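Local structure of beta-lactamase-like protein (Novosphingobium pentaromativorans US6-1, 6AUF) at residues 102-107 with 190-195; 107-112 with 183-188; 209-214 with 248-253; 220-225 with 282-287. The protein is a zinc-binding hydrolase of the metallo-beta-lactamase superfamily that probably hydrolyses the beta-lactam ring of antibiotics, as its B3-type relatives do. All coordinates share one frame; numbering follows the deposited sequence.

Contact 1 of 4, residues 102-107 with 190-195. With ZN (zinc ion), chain C.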
loop_
_atom_site.group_PDB
_atom_site.type_symbol
_atom_site.label_atom_id
_atom_site.label_comp_id
_atom_site.label_asym_id
_atom_site.label_seq_id
_atom_site.Cartn_x
_atom_site.Cartn_y
_atom_site.Cartn_z
ATOM N N TRP A 102 -5.569 -8.781 -11.760
ATOM C CA TRP A 102 -6.043 -8.488 -10.413
ATOM C C TRP A 102 -5.610 -7.093 -9.999
ATOM O O TRP A 102 -4.501 -6.656 -10.320
ATOM C CB TRP A 102 -5.506 -9.501 -9.403
ATOM C CG TRP A 102 -6.102 -10.851 -9.595
ATOM C CD1 TRP A 102 -5.591 -11.875 -10.331
ATOM C CD2 TRP A 102 -7.348 -11.317 -9.064
ATOM N NE1 TRP A 102 -6.436 -12.953 -10.288
ATOM C CE2 TRP A 102 -7.525 -12.637 -9.519
ATOM C CE3 TRP A 102 -8.331 -10.744 -8.242
ATOM C CZ2 TRP A 102 -8.642 -13.404 -9.179
ATOM C CZ3 TRP A 102 -9.439 -11.500 -7.908
ATOM C CH2 TRP A 102 -9.586 -12.819 -8.374
ATOM N N ILE A 103 -6.493 -6.396 -9.293
ATOM C CA ILE A 103 -6.155 -5.146 -8.626
ATOM C C ILE A 103 -6.330 -5.374 -7.131
ATOM O O ILE A 103 -7.391 -5.831 -6.686
ATOM C CB ILE A 103 -7.015 -3.968 -9.122
ATOM C CG1 ILE A 103 -6.635 -3.577 -10.546
ATOM C CG2 ILE A 103 -6.842 -2.754 -8.239
ATOM C CD1 ILE A 103 -7.715 -2.786 -11.228
ATOM N N LEU A 104 -5.275 -5.099 -6.372
ATOM C CA LEU A 104 -5.253 -5.239 -4.927
ATOM C C LEU A 104 -5.091 -3.859 -4.306
ATOM O O LEU A 104 -4.872 -2.863 -5.006
ATOM C CB LEU A 104 -4.115 -6.162 -4.477
ATOM C CG LEU A 104 -3.997 -7.476 -5.246
ATOM C CD1 LEU A 104 -2.736 -8.205 -4.827
ATOM C CD2 LEU A 104 -5.233 -8.357 -5.046
ATOM N N THR A 105 -5.205 -3.806 -2.978
ATOM C CA THR A 105 -5.108 -2.550 -2.248
ATOM C C THR A 105 -4.282 -2.736 -0.988
ATOM O O THR A 105 -4.247 -3.817 -0.399
ATOM C CB THR A 105 -6.480 -1.984 -1.850
ATOM O OG1 THR A 105 -7.228 -2.966 -1.119
ATOM C CG2 THR A 105 -7.246 -1.544 -3.082
ATOM N N SER A 106 -3.600 -1.662 -0.596
ATOM C CA SER A 106 -2.975 -1.616 0.720
ATOM C C SER A 106 -4.043 -1.353 1.782
ATOM O O SER A 106 -4.312 -2.206 2.633
ATOM C CB SER A 106 -1.884 -0.549 0.744
ATOM O OG SER A 106 -2.453 0.690 0.371
ATOM N N HIS A 107 -4.682 -0.181 1.729
ATOM C CA HIS A 107 -5.747 0.127 2.673
ATOM C C HIS A 107 -6.778 1.011 1.984
ATOM O O HIS A 107 -6.616 1.402 0.831
ATOM C CB HIS A 107 -5.190 0.726 3.977
ATOM C CG HIS A 107 -4.768 2.161 3.887
ATOM N ND1 HIS A 107 -3.446 2.547 3.819
ATOM C CD2 HIS A 107 -5.490 3.306 3.924
ATOM C CE1 HIS A 107 -3.374 3.867 3.811
ATOM N NE2 HIS A 107 -4.600 4.351 3.859
ATOM N N ALA A 190 -4.026 -3.878 4.803
ATOM C CA ALA A 190 -3.420 -5.119 4.355
ATOM C C ALA A 190 -1.984 -4.863 3.912
ATOM O O ALA A 190 -1.638 -3.780 3.436
ATOM C CB ALA A 190 -4.199 -5.733 3.204
ATOM N N SER A 191 -1.148 -5.877 4.091
ATOM C CA SER A 191 0.231 -5.865 3.638
ATOM C C SER A 191 0.460 -7.091 2.768
ATOM O O SER A 191 -0.124 -8.156 3.006
ATOM C CB SER A 191 1.207 -5.857 4.813
ATOM O OG SER A 191 1.217 -4.582 5.428
ATOM N N TRP A 192 1.311 -6.930 1.754
ATOM C CA TRP A 192 1.488 -7.935 0.724
ATOM C C TRP A 192 2.950 -8.352 0.611
ATOM O O TRP A 192 3.864 -7.565 0.876
ATOM C CB TRP A 192 0.985 -7.407 -0.609
ATOM C CG TRP A 192 -0.499 -7.181 -0.644
ATOM C CD1 TRP A 192 -1.162 -6.038 -0.304
ATOM C CD2 TRP A 192 -1.500 -8.117 -1.063
ATOM N NE1 TRP A 192 -2.514 -6.202 -0.484
ATOM C CE2 TRP A 192 -2.748 -7.471 -0.950
ATOM C CE3 TRP A 192 -1.466 -9.443 -1.505
ATOM C CZ2 TRP A 192 -3.954 -8.104 -1.273
ATOM C CZ3 TRP A 192 -2.670 -10.076 -1.822
ATOM C CH2 TRP A 192 -3.892 -9.402 -1.707
ATOM N N THR A 193 3.160 -9.591 0.168
ATOM C CA THR A 193 4.474 -10.218 0.209
ATOM C C THR A 193 4.604 -11.183 -0.969
ATOM O O THR A 193 3.672 -11.948 -1.248
ATOM C CB THR A 193 4.648 -10.925 1.576
ATOM O OG1 THR A 193 5.749 -10.347 2.289
ATOM C CG2 THR A 193 4.804 -12.454 1.467
ATOM N N TRP A 194 5.739 -11.140 -1.668
ATOM C CA TRP A 194 5.969 -12.053 -2.791
ATOM C C TRP A 194 7.452 -12.075 -3.131
ATOM O O TRP A 194 8.220 -11.217 -2.694
ATOM C CB TRP A 194 5.149 -11.673 -4.034
ATOM C CG TRP A 194 5.531 -10.354 -4.664
ATOM C CD1 TRP A 194 6.373 -10.160 -5.738
ATOM C CD2 TRP A 194 5.079 -9.058 -4.278
ATOM N NE1 TRP A 194 6.471 -8.815 -6.036
ATOM C CE2 TRP A 194 5.689 -8.116 -5.159
ATOM C CE3 TRP A 194 4.225 -8.592 -3.273
ATOM C CZ2 TRP A 194 5.467 -6.742 -5.056
ATOM C CZ3 TRP A 194 4.004 -7.220 -3.175
ATOM C CH2 TRP A 194 4.620 -6.315 -4.057
ATOM N N GLN A 195 7.846 -13.083 -3.902
ATOM C CA GLN A 195 9.241 -13.262 -4.287
ATOM C C GLN A 195 9.532 -12.648 -5.656
ATOM O O GLN A 195 8.704 -12.704 -6.572
ATOM C CB GLN A 195 9.616 -14.743 -4.298
ATOM C CG GLN A 195 11.056 -14.973 -4.712
ATOM C CD GLN A 195 11.456 -16.428 -4.625
ATOM O OE1 GLN A 195 12.115 -16.836 -3.677
ATOM N NE2 GLN A 195 11.057 -17.219 -5.614
HETATM ZN ZN ZN C . -4.756 6.046 5.066
#

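Contact 2 of 4, residues 107-112 with 183-188. With ZN (zinc ion), chain C; ZN (zinc ion), chain B.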
loop_
_atom_site.group_PDB
_atom_site.type_symbol
_atom_site.label_atom_id
_atom_site.label_comp_id
_atom_site.label_asym_id
_atom_site.label_seq_id
_atom_site.Cartn_x
_atom_site.Cartn_y
_atom_site.Cartn_z
ATOM N N HIS A 107 -4.682 -0.181 1.729
ATOM C CA HIS A 107 -5.747 0.127 2.673
ATOM C C HIS A 107 -6.778 1.011 1.984
ATOM O O HIS A 107 -6.616 1.402 0.831
ATOM C CB HIS A 107 -5.190 0.726 3.977
ATOM C CG HIS A 107 -4.768 2.161 3.887
ATOM N ND1 HIS A 107 -3.446 2.547 3.819
ATOM C CD2 HIS A 107 -5.490 3.306 3.924
ATOM C CE1 HIS A 107 -3.374 3.867 3.811
ATOM N NE2 HIS A 107 -4.600 4.351 3.859
ATOM N N GLU A 108 -7.869 1.288 2.689
ATOM C CA GLU A 108 -9.137 1.655 2.062
ATOM C C GLU A 108 -9.398 3.157 2.092
ATOM O O GLU A 108 -10.539 3.600 2.255
ATOM C CB GLU A 108 -10.276 0.887 2.731
ATOM C CG GLU A 108 -10.631 1.313 4.177
ATOM C CD GLU A 108 -9.780 0.650 5.252
ATOM O OE1 GLU A 108 -10.236 0.602 6.419
ATOM O OE2 GLU A 108 -8.670 0.176 4.935
ATOM N N HIS A 109 -8.363 3.962 1.910
ATOM C CA HIS A 109 -8.498 5.410 1.851
ATOM C C HIS A 109 -8.404 5.896 0.411
ATOM O O HIS A 109 -7.817 5.227 -0.442
ATOM C CB HIS A 109 -7.439 6.073 2.728
ATOM C CG HIS A 109 -7.665 5.851 4.195
ATOM N ND1 HIS A 109 -6.658 5.950 5.130
ATOM C CD2 HIS A 109 -8.787 5.531 4.884
ATOM C CE1 HIS A 109 -7.148 5.710 6.329
ATOM N NE2 HIS A 109 -8.439 5.455 6.209
ATOM N N HIS A 110 -9.007 7.065 0.151
ATOM C CA HIS A 110 -9.146 7.573 -1.219
ATOM C C HIS A 110 -7.795 7.820 -1.883
ATOM O O HIS A 110 -7.652 7.644 -3.098
ATOM C CB HIS A 110 -9.939 8.874 -1.216
ATOM C CG HIS A 110 -9.187 10.004 -0.597
ATOM N ND1 HIS A 110 -8.347 10.821 -1.319
ATOM C CD2 HIS A 110 -9.083 10.403 0.692
ATOM C CE1 HIS A 110 -7.793 11.704 -0.509
ATOM N NE2 HIS A 110 -8.224 11.474 0.716
ATOM N N ASP A 111 -6.802 8.271 -1.111
ATOM C CA ASP A 111 -5.504 8.593 -1.692
ATOM C C ASP A 111 -4.795 7.356 -2.227
ATOM O O ASP A 111 -3.884 7.484 -3.054
ATOM C CB ASP A 111 -4.628 9.278 -0.648
ATOM C CG ASP A 111 -4.618 8.519 0.659
ATOM O OD1 ASP A 111 -5.710 8.048 1.045
ATOM O OD2 ASP A 111 -3.540 8.371 1.280
ATOM N N HIS A 112 -5.171 6.168 -1.758
ATOM C CA HIS A 112 -4.540 4.944 -2.227
ATOM C C HIS A 112 -5.423 4.115 -3.137
ATOM O O HIS A 112 -4.910 3.429 -4.023
ATOM C CB HIS A 112 -4.112 4.085 -1.038
ATOM C CG HIS A 112 -3.145 4.765 -0.130
ATOM N ND1 HIS A 112 -1.786 4.774 -0.364
ATOM C CD2 HIS A 112 -3.337 5.476 1.005
ATOM C CE1 HIS A 112 -1.182 5.451 0.594
ATOM N NE2 HIS A 112 -2.100 5.885 1.439
ATOM N N PRO A 183 -3.857 -4.423 10.656
ATOM C CA PRO A 183 -4.786 -3.297 10.850
ATOM C C PRO A 183 -4.277 -2.186 11.756
ATOM O O PRO A 183 -5.029 -1.702 12.611
ATOM C CB PRO A 183 -6.024 -3.977 11.462
ATOM C CG PRO A 183 -5.786 -5.467 11.274
ATOM C CD PRO A 183 -4.318 -5.616 11.380
ATOM N N ALA A 184 -3.020 -1.755 11.563
ATOM C CA ALA A 184 -2.458 -0.704 12.401
ATOM C C ALA A 184 -3.005 0.668 12.027
ATOM O O ALA A 184 -3.330 1.467 12.909
ATOM C CB ALA A 184 -0.939 -0.724 12.318
ATOM N N HIS A 185 -3.129 0.956 10.734
ATOM C CA HIS A 185 -3.436 2.308 10.292
ATOM C C HIS A 185 -4.925 2.509 10.076
ATOM O O HIS A 185 -5.436 3.614 10.296
ATOM C CB HIS A 185 -2.643 2.630 9.008
ATOM C CG HIS A 185 -3.170 3.813 8.241
ATOM N ND1 HIS A 185 -2.868 5.118 8.570
ATOM C CD2 HIS A 185 -4.001 3.882 7.176
ATOM C CE1 HIS A 185 -3.484 5.940 7.737
ATOM N NE2 HIS A 185 -4.176 5.214 6.882
ATOM N N SER A 186 -5.618 1.459 9.657
ATOM C CA SER A 186 -7.054 1.477 9.431
ATOM C C SER A 186 -7.581 0.076 9.678
ATOM O O SER A 186 -6.806 -0.886 9.754
ATOM C CB SER A 186 -7.378 1.914 8.005
ATOM O OG SER A 186 -7.021 0.871 7.116
ATOM N N PRO A 187 -8.898 -0.090 9.783
ATOM C CA PRO A 187 -9.422 -1.448 9.985
ATOM C C PRO A 187 -9.114 -2.388 8.837
ATOM O O PRO A 187 -8.837 -3.575 9.077
ATOM C CB PRO A 187 -10.928 -1.212 10.156
ATOM C CG PRO A 187 -11.006 0.166 10.741
ATOM C CD PRO A 187 -9.922 0.939 10.038
ATOM N N GLY A 188 -9.147 -1.895 7.596
ATOM C CA GLY A 188 -8.975 -2.706 6.410
ATOM C C GLY A 188 -7.544 -2.856 5.943
ATOM O O GLY A 188 -7.302 -3.433 4.876
HETATM ZN ZN ZN C . -4.756 6.046 5.066
HETATM ZN ZN ZN B . -1.870 7.434 2.629
#

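Contact 3 of 4, residues 209-214 with 248-253. With ZN (zinc ion), chain B.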
loop_
_atom_site.group_PDB
_atom_site.type_symbol
_atom_site.label_atom_id
_atom_site.label_comp_id
_atom_site.label_asym_id
_atom_site.label_seq_id
_atom_site.Cartn_x
_atom_site.Cartn_y
_atom_site.Cartn_z
ATOM N N ALA A 209 4.453 -3.185 2.608
ATOM C CA ALA A 209 3.886 -3.009 3.942
ATOM C C ALA A 209 3.108 -1.705 3.980
ATOM O O ALA A 209 3.653 -0.639 3.666
ATOM C CB ALA A 209 4.971 -3.015 5.016
ATOM N N ASP A 210 1.835 -1.804 4.346
ATOM C CA ASP A 210 0.911 -0.682 4.361
ATOM C C ASP A 210 1.405 0.439 5.269
ATOM O O ASP A 210 2.245 0.235 6.152
ATOM C CB ASP A 210 -0.454 -1.159 4.839
ATOM C CG ASP A 210 -1.542 -0.176 4.540
ATOM O OD1 ASP A 210 -1.261 0.867 3.893
ATOM O OD2 ASP A 210 -2.687 -0.465 4.941
ATOM N N SER A 211 0.862 1.643 5.047
ATOM C CA SER A 211 1.007 2.714 6.030
ATOM C C SER A 211 0.715 2.167 7.422
ATOM O O SER A 211 -0.186 1.343 7.600
ATOM C CB SER A 211 0.045 3.863 5.724
ATOM O OG SER A 211 -0.030 4.097 4.334
ATOM N N ALA A 212 1.473 2.628 8.418
ATOM C CA ALA A 212 1.329 2.088 9.767
ATOM C C ALA A 212 1.080 3.184 10.796
ATOM O O ALA A 212 1.269 2.958 12.001
ATOM C CB ALA A 212 2.552 1.256 10.155
ATOM N N THR A 213 0.645 4.354 10.344
ATOM C CA THR A 213 0.489 5.511 11.212
ATOM C C THR A 213 -0.847 5.438 11.934
ATOM O O THR A 213 -1.884 5.216 11.303
ATOM C CB THR A 213 0.583 6.795 10.381
ATOM O OG1 THR A 213 -0.358 6.727 9.299
ATOM C CG2 THR A 213 1.986 6.947 9.789
ATOM N N THR A 214 -0.821 5.608 13.257
ATOM C CA THR A 214 -2.040 5.626 14.072
ATOM C C THR A 214 -2.483 7.071 14.241
ATOM O O THR A 214 -2.004 7.780 15.132
ATOM C CB THR A 214 -1.802 4.986 15.432
ATOM O OG1 THR A 214 -0.673 5.615 16.052
ATOM C CG2 THR A 214 -1.576 3.470 15.308
ATOM N N VAL A 248 8.653 -1.821 0.666
ATOM C CA VAL A 248 7.997 -0.817 -0.163
ATOM C C VAL A 248 6.726 -0.382 0.553
ATOM O O VAL A 248 6.015 -1.215 1.119
ATOM C CB VAL A 248 7.697 -1.350 -1.586
ATOM C CG1 VAL A 248 7.255 -0.214 -2.508
ATOM C CG2 VAL A 248 8.911 -2.056 -2.160
ATOM N N THR A 249 6.444 0.923 0.539
ATOM C CA THR A 249 5.344 1.506 1.287
ATOM C C THR A 249 4.420 2.324 0.399
ATOM O O THR A 249 4.876 3.028 -0.503
ATOM C CB THR A 249 5.852 2.408 2.417
ATOM O OG1 THR A 249 6.774 3.374 1.883
ATOM C CG2 THR A 249 6.507 1.575 3.528
ATOM N N PRO A 250 3.119 2.288 0.672
ATOM C CA PRO A 250 2.169 3.083 -0.124
ATOM C C PRO A 250 2.533 4.553 -0.239
ATOM O O PRO A 250 2.197 5.191 -1.243
ATOM C CB PRO A 250 0.853 2.871 0.633
ATOM C CG PRO A 250 0.995 1.480 1.159
ATOM C CD PRO A 250 2.433 1.369 1.598
ATOM N N HIS A 251 3.173 5.123 0.768
ATOM C CA HIS A 251 3.799 6.426 0.628
ATOM C C HIS A 251 5.281 6.171 0.490
ATOM O O HIS A 251 5.909 5.688 1.452
ATOM C CB HIS A 251 3.531 7.332 1.831
ATOM C CG HIS A 251 2.122 7.817 1.925
ATOM N ND1 HIS A 251 1.732 9.056 1.464
ATOM C CD2 HIS A 251 1.009 7.232 2.430
ATOM C CE1 HIS A 251 0.438 9.211 1.674
ATOM N NE2 HIS A 251 -0.025 8.120 2.262
ATOM N N PRO A 252 5.883 6.473 -0.662
ATOM C CA PRO A 252 7.281 6.071 -0.880
ATOM C C PRO A 252 8.225 6.534 0.218
ATOM O O PRO A 252 9.103 5.761 0.632
ATOM C CB PRO A 252 7.606 6.700 -2.244
ATOM C CG PRO A 252 6.270 6.774 -2.941
ATOM C CD PRO A 252 5.282 7.096 -1.856
ATOM N N SER A 253 8.056 7.764 0.721
ATOM C CA SER A 253 9.002 8.289 1.701
ATOM C C SER A 253 8.965 7.494 2.994
ATOM O O SER A 253 9.988 7.377 3.679
ATOM C CB SER A 253 8.734 9.775 1.977
ATOM O OG SER A 253 7.367 10.103 1.822
HETATM ZN ZN ZN B . -1.870 7.434 2.629
HETATM O O HOH W 1 2.880 4.489 3.562
#

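Contact 4 of 4, residues 220-225 with 282-287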
loop_
_atom_site.group_PDB
_atom_site.type_symbol
_atom_site.label_atom_id
_atom_site.label_comp_id
_atom_site.label_asym_id
_atom_site.label_seq_id
_atom_site.Cartn_x
_atom_site.Cartn_y
_atom_site.Cartn_z
ATOM N N TYR A 220 -11.371 11.801 18.314
ATOM C CA TYR A 220 -11.219 10.368 18.482
ATOM C C TYR A 220 -10.144 10.049 19.508
ATOM O O TYR A 220 -9.070 10.658 19.502
ATOM C CB TYR A 220 -10.859 9.712 17.158
ATOM C CG TYR A 220 -10.716 8.205 17.251
ATOM C CD1 TYR A 220 -9.509 7.609 17.613
ATOM C CD2 TYR A 220 -11.791 7.376 16.964
ATOM C CE1 TYR A 220 -9.393 6.219 17.686
ATOM C CE2 TYR A 220 -11.683 5.999 17.031
ATOM C CZ TYR A 220 -10.490 5.429 17.392
ATOM O OH TYR A 220 -10.417 4.063 17.443
ATOM N N ARG A 221 -10.427 9.071 20.375
ATOM C CA ARG A 221 -9.462 8.598 21.367
ATOM C C ARG A 221 -9.296 7.088 21.243
ATOM O O ARG A 221 -10.274 6.338 21.358
ATOM C CB ARG A 221 -9.894 8.982 22.784
ATOM C CG ARG A 221 -9.902 10.475 23.021
ATOM C CD ARG A 221 -10.221 10.830 24.466
ATOM N NE ARG A 221 -9.013 11.034 25.264
ATOM C CZ ARG A 221 -8.662 10.279 26.301
ATOM N NH1 ARG A 221 -7.537 10.551 26.953
ATOM N NH2 ARG A 221 -9.438 9.264 26.695
ATOM N N PHE A 222 -8.056 6.645 21.005
ATOM C CA PHE A 222 -7.776 5.214 20.919
ATOM C C PHE A 222 -8.072 4.512 22.237
ATOM O O PHE A 222 -8.503 3.351 22.245
ATOM C CB PHE A 222 -6.314 4.982 20.513
ATOM C CG PHE A 222 -6.014 5.354 19.095
ATOM C CD1 PHE A 222 -5.602 6.644 18.773
ATOM C CD2 PHE A 222 -6.152 4.414 18.075
ATOM C CE1 PHE A 222 -5.327 6.995 17.450
ATOM C CE2 PHE A 222 -5.895 4.749 16.750
ATOM C CZ PHE A 222 -5.473 6.042 16.432
ATOM N N SER A 223 -7.845 5.206 23.354
ATOM C CA SER A 223 -8.064 4.624 24.670
ATOM C C SER A 223 -9.500 4.151 24.853
ATOM O O SER A 223 -9.743 3.219 25.629
ATOM C CB SER A 223 -7.692 5.644 25.738
ATOM O OG SER A 223 -6.343 6.055 25.576
ATOM N N ASP A 224 -10.459 4.759 24.142
ATOM C CA ASP A 224 -11.860 4.359 24.231
ATOM C C ASP A 224 -12.232 3.245 23.263
ATOM O O ASP A 224 -13.415 2.924 23.148
ATOM C CB ASP A 224 -12.810 5.539 23.954
ATOM C CG ASP A 224 -12.505 6.783 24.781
ATOM O OD1 ASP A 224 -11.830 6.699 25.834
ATOM O OD2 ASP A 224 -12.972 7.865 24.357
ATOM N N HIS A 225 -11.284 2.672 22.529
ATOM C CA HIS A 225 -11.599 1.679 21.502
ATOM C C HIS A 225 -10.667 0.487 21.624
ATOM O O HIS A 225 -9.694 0.359 20.869
ATOM C CB HIS A 225 -11.550 2.308 20.112
ATOM C CG HIS A 225 -12.673 3.263 19.881
ATOM N ND1 HIS A 225 -12.539 4.628 20.047
ATOM C CD2 HIS A 225 -13.973 3.045 19.578
ATOM C CE1 HIS A 225 -13.703 5.209 19.826
ATOM N NE2 HIS A 225 -14.591 4.270 19.548
ATOM N N SER A 282 6.324 2.750 18.207
ATOM C CA SER A 282 6.799 3.816 19.078
ATOM C C SER A 282 5.890 5.032 18.973
ATOM O O SER A 282 5.466 5.602 19.992
ATOM C CB SER A 282 8.239 4.167 18.722
ATOM O OG SER A 282 8.674 5.290 19.459
ATOM N N TYR A 283 5.540 5.415 17.740
ATOM C CA TYR A 283 4.614 6.526 17.545
ATOM C C TYR A 283 3.297 6.271 18.267
ATOM O O TYR A 283 2.779 7.153 18.957
ATOM C CB TYR A 283 4.375 6.764 16.047
ATOM C CG TYR A 283 3.394 7.878 15.730
ATOM C CD1 TYR A 283 3.822 9.200 15.635
ATOM C CD2 TYR A 283 2.042 7.612 15.526
ATOM C CE1 TYR A 283 2.934 10.233 15.351
ATOM C CE2 TYR A 283 1.143 8.638 15.233
ATOM C CZ TYR A 283 1.598 9.946 15.147
ATOM O OH TYR A 283 0.729 10.974 14.862
ATOM N N PHE A 284 2.753 5.057 18.129
ATOM C CA PHE A 284 1.486 4.718 18.763
ATOM C C PHE A 284 1.561 4.874 20.276
ATOM O O PHE A 284 0.626 5.390 20.899
ATOM C CB PHE A 284 1.086 3.289 18.387
ATOM C CG PHE A 284 -0.226 2.858 18.950
ATOM C CD1 PHE A 284 -1.327 3.705 18.906
ATOM C CD2 PHE A 284 -0.378 1.584 19.496
ATOM C CE1 PHE A 284 -2.561 3.297 19.420
ATOM C CE2 PHE A 284 -1.600 1.163 20.012
ATOM C CZ PHE A 284 -2.695 2.018 19.979
ATOM N N ALA A 285 2.662 4.437 20.891
ATOM C CA ALA A 285 2.737 4.520 22.345
ATOM C C ALA A 285 2.747 5.968 22.803
ATOM O O ALA A 285 2.100 6.318 23.799
ATOM C CB ALA A 285 3.964 3.781 22.868
ATOM N N LYS A 286 3.481 6.824 22.091
ATOM C CA LYS A 286 3.438 8.244 22.404
ATOM C C LYS A 286 2.006 8.760 22.352
ATOM O O LYS A 286 1.611 9.606 23.163
ATOM C CB LYS A 286 4.334 9.023 21.440
ATOM C CG LYS A 286 5.806 8.654 21.533
ATOM C CD LYS A 286 6.654 9.603 20.685
ATOM C CE LYS A 286 8.154 9.476 20.980
ATOM N NZ LYS A 286 8.692 8.103 20.732
ATOM N N ARG A 287 1.207 8.243 21.416
ATOM C CA ARG A 287 -0.160 8.726 21.278
ATOM C C ARG A 287 -1.026 8.258 22.445
ATOM O O ARG A 287 -1.830 9.033 22.973
ATOM C CB ARG A 287 -0.741 8.272 19.941
ATOM C CG ARG A 287 -2.271 8.379 19.843
ATOM C CD ARG A 287 -2.743 9.811 19.697
ATOM N NE ARG A 287 -4.185 9.922 19.883
ATOM C CZ ARG A 287 -5.062 10.150 18.911
ATOM N NH1 ARG A 287 -6.358 10.221 19.195
ATOM N NH2 ARG A 287 -4.653 10.304 17.664
#

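Contact 1 of 4, residues 102-107 with 190-195
The indole of Trp192 meets Leu104 over one face and the backbone carbonyl of Thr105 at its edge. Leu104 CD1 stands over the six-membered ring in a CH-pi contact, 3.5 Å from the centroid and only 11° off the ring normal, while Leu104 CB and CD2 lie on the same side, nearest CZ2 and CH2. In the plane of the ring, Trp192 NE1 donates to Thr105 O over 2.9 Å with an N-H...O angle of 161°; seen from the acceptor, the donor sits above the carbonyl plane. Trp192 CG is anti to its own carbonyl carbon (chi1 -66°), which swings the indole toward the 102-107 segment and lets one ring serve both partners. Here the two sheets of the metallo-beta-lactamase alpha-beta/beta-alpha sandwich are joined: strand 100-104 belongs to the seven-stranded sheet and strand 190-197 to the five-stranded one. Val179 on the neighbouring strand also packs on Trp192, and Val73 and Ile75 pack on Leu104. A second bond follows where the first strand has given way to loop, with Ala190 N donating to Ser106 O over 2.8 Å. One residue further, the His107 ring turns away from strand 190-197 toward a zinc ion.

Contact 2 of 4, residues 107-112 with 183-188
His185 leans over one face of the His107 ring, its CD2 above the centre and the two planes at 55°. His109 approaches His185 differently, tip to tip and rim to rim, so that the His185 end lies at the edge of the His109 ring near its plane. The three imidazoles point at one zinc ion, reached by His107 NE2 at 2.1 Å, His109 ND1 at 1.9 Å and His185 NE2 at 2.1 Å. Their far nitrogens are held by Asp210, Asp146 and the Thr213 carbonyl, respectively, which fixes the ring rotations. Beside this cluster the Glu108 side chain bends at chi2 (-85°) and turns its carboxylate toward Ser186 and Gly188. Gly188 N donates to Glu108 OE1 over 3.0 Å on the syn side, and Ser186 OG donates to Glu108 OE2 over 2.8 Å from above the carboxylate plane. Asp111 and His112 complete the HxHxDH signature of the superfamily and bind the second zinc ion through OD2 and NE2. The close approach of the three ligand nitrogens is thus set by the shared metal and not by hydrogen bonds between them, and the zinc would polarise the rings that bind it.

Contact 3 of 4, residues 209-214 with 248-253
Pro250 packs against the extended backbone of Ala209, Asp210 and Ser211, and this is the dense half of the contact. Its CD lies against Ala209 O, and its CG is 3.6 Å from Asp210 OD1, the two side chains crossing at about a right angle. Asp210 CG is anti to the backbone N (chi1 -165°); the carboxylate set there lies beside the proline ring while OD2 is hydrogen-bonded to Ser189. Thr249 adds its methyl, CG2, 3.6 Å from Ala209 O. A weak bond from Ala209 N to Val248 O, 2.9 Å long, marks where the parallel strands 203-208 and 246-248 end and their loops begin to diverge. Further along, packing gives way to water and ligand. Ser211 OG sits at the edge of the His251 ring, in its plane, 3.8 Å from CD2. One water joins the two loops, 3.0 Å from Ser211 OG and accepting from His251 N at 2.9 Å. A citrate, probably from the crystallisation liquor, is hydrogen-bonded to Ser211 OG and Thr213 OG1, so this side opens toward the metal pocket. His251 NE2 binds zinc at 2.0 Å, alongside Asp111 and His112; an aspartate and two histidines on this metal, with a serine nearby, are characteristic of the second zinc site of B3 metallo-beta-lactamases.

Contact 4 of 4, residues 220-225 with 282-287
Phe222 reaches Phe284 and Arg287 of the long C-terminal helix 272-292 from a 3-10 turn that leads into helix 226-241, so the contact joins this loop of the metallo-beta-lactamase fold to an outer helix. The aromatic part is edge-to-face: the edge of Phe284, led by CE1, points at the face of Phe222, with centroids 5.6 Å apart and planes at 76°. Tyr220 CE1 lies over the opposite face of Phe222, and Ile232 of helix 226-241 packs against both phenylalanines. In the second kind, the rim of Phe222 stands against the flat guanidinium of Arg287, CE1 to NH2 3.4 Å, with the two planes nearly perpendicular. The polar ends of Arg287 are held by Glu291, in a salt bridge to NE, and by Ser216, which bonds NH2; NH1 lies 2.8 Å from Tyr220 O. Within the turn, Arg221 O takes Asp224 N and His225 ND1 from opposite faces of its carbonyl plane, the latter over 3.1 Å.

Contacts 1, 2 and 3 converge on the dinuclear site, where the two zinc ions lie 4.0 Å apart. Contact 2 is nested along the chain inside contact 1, and the two share His107. Contact 3 has its centre 10 Å from that of contact 2 and acts as second shell to the first zinc: Asp210 OD1 receives His107 ND1 at 2.8 Å and Thr213 O receives His185 ND1 at 2.9 Å. Contacts 2 and 3 share the second zinc, with His112 NE2 and His251 NE2 3.2 Å apart. Contact 4 is peripheral, its centre about 17 Å from that of contact 2, yet it meets contact 3 through Thr214, which packs on Phe222, Tyr283 and Phe284; the loop between them thus runs from the metal pocket to the C-terminal helix.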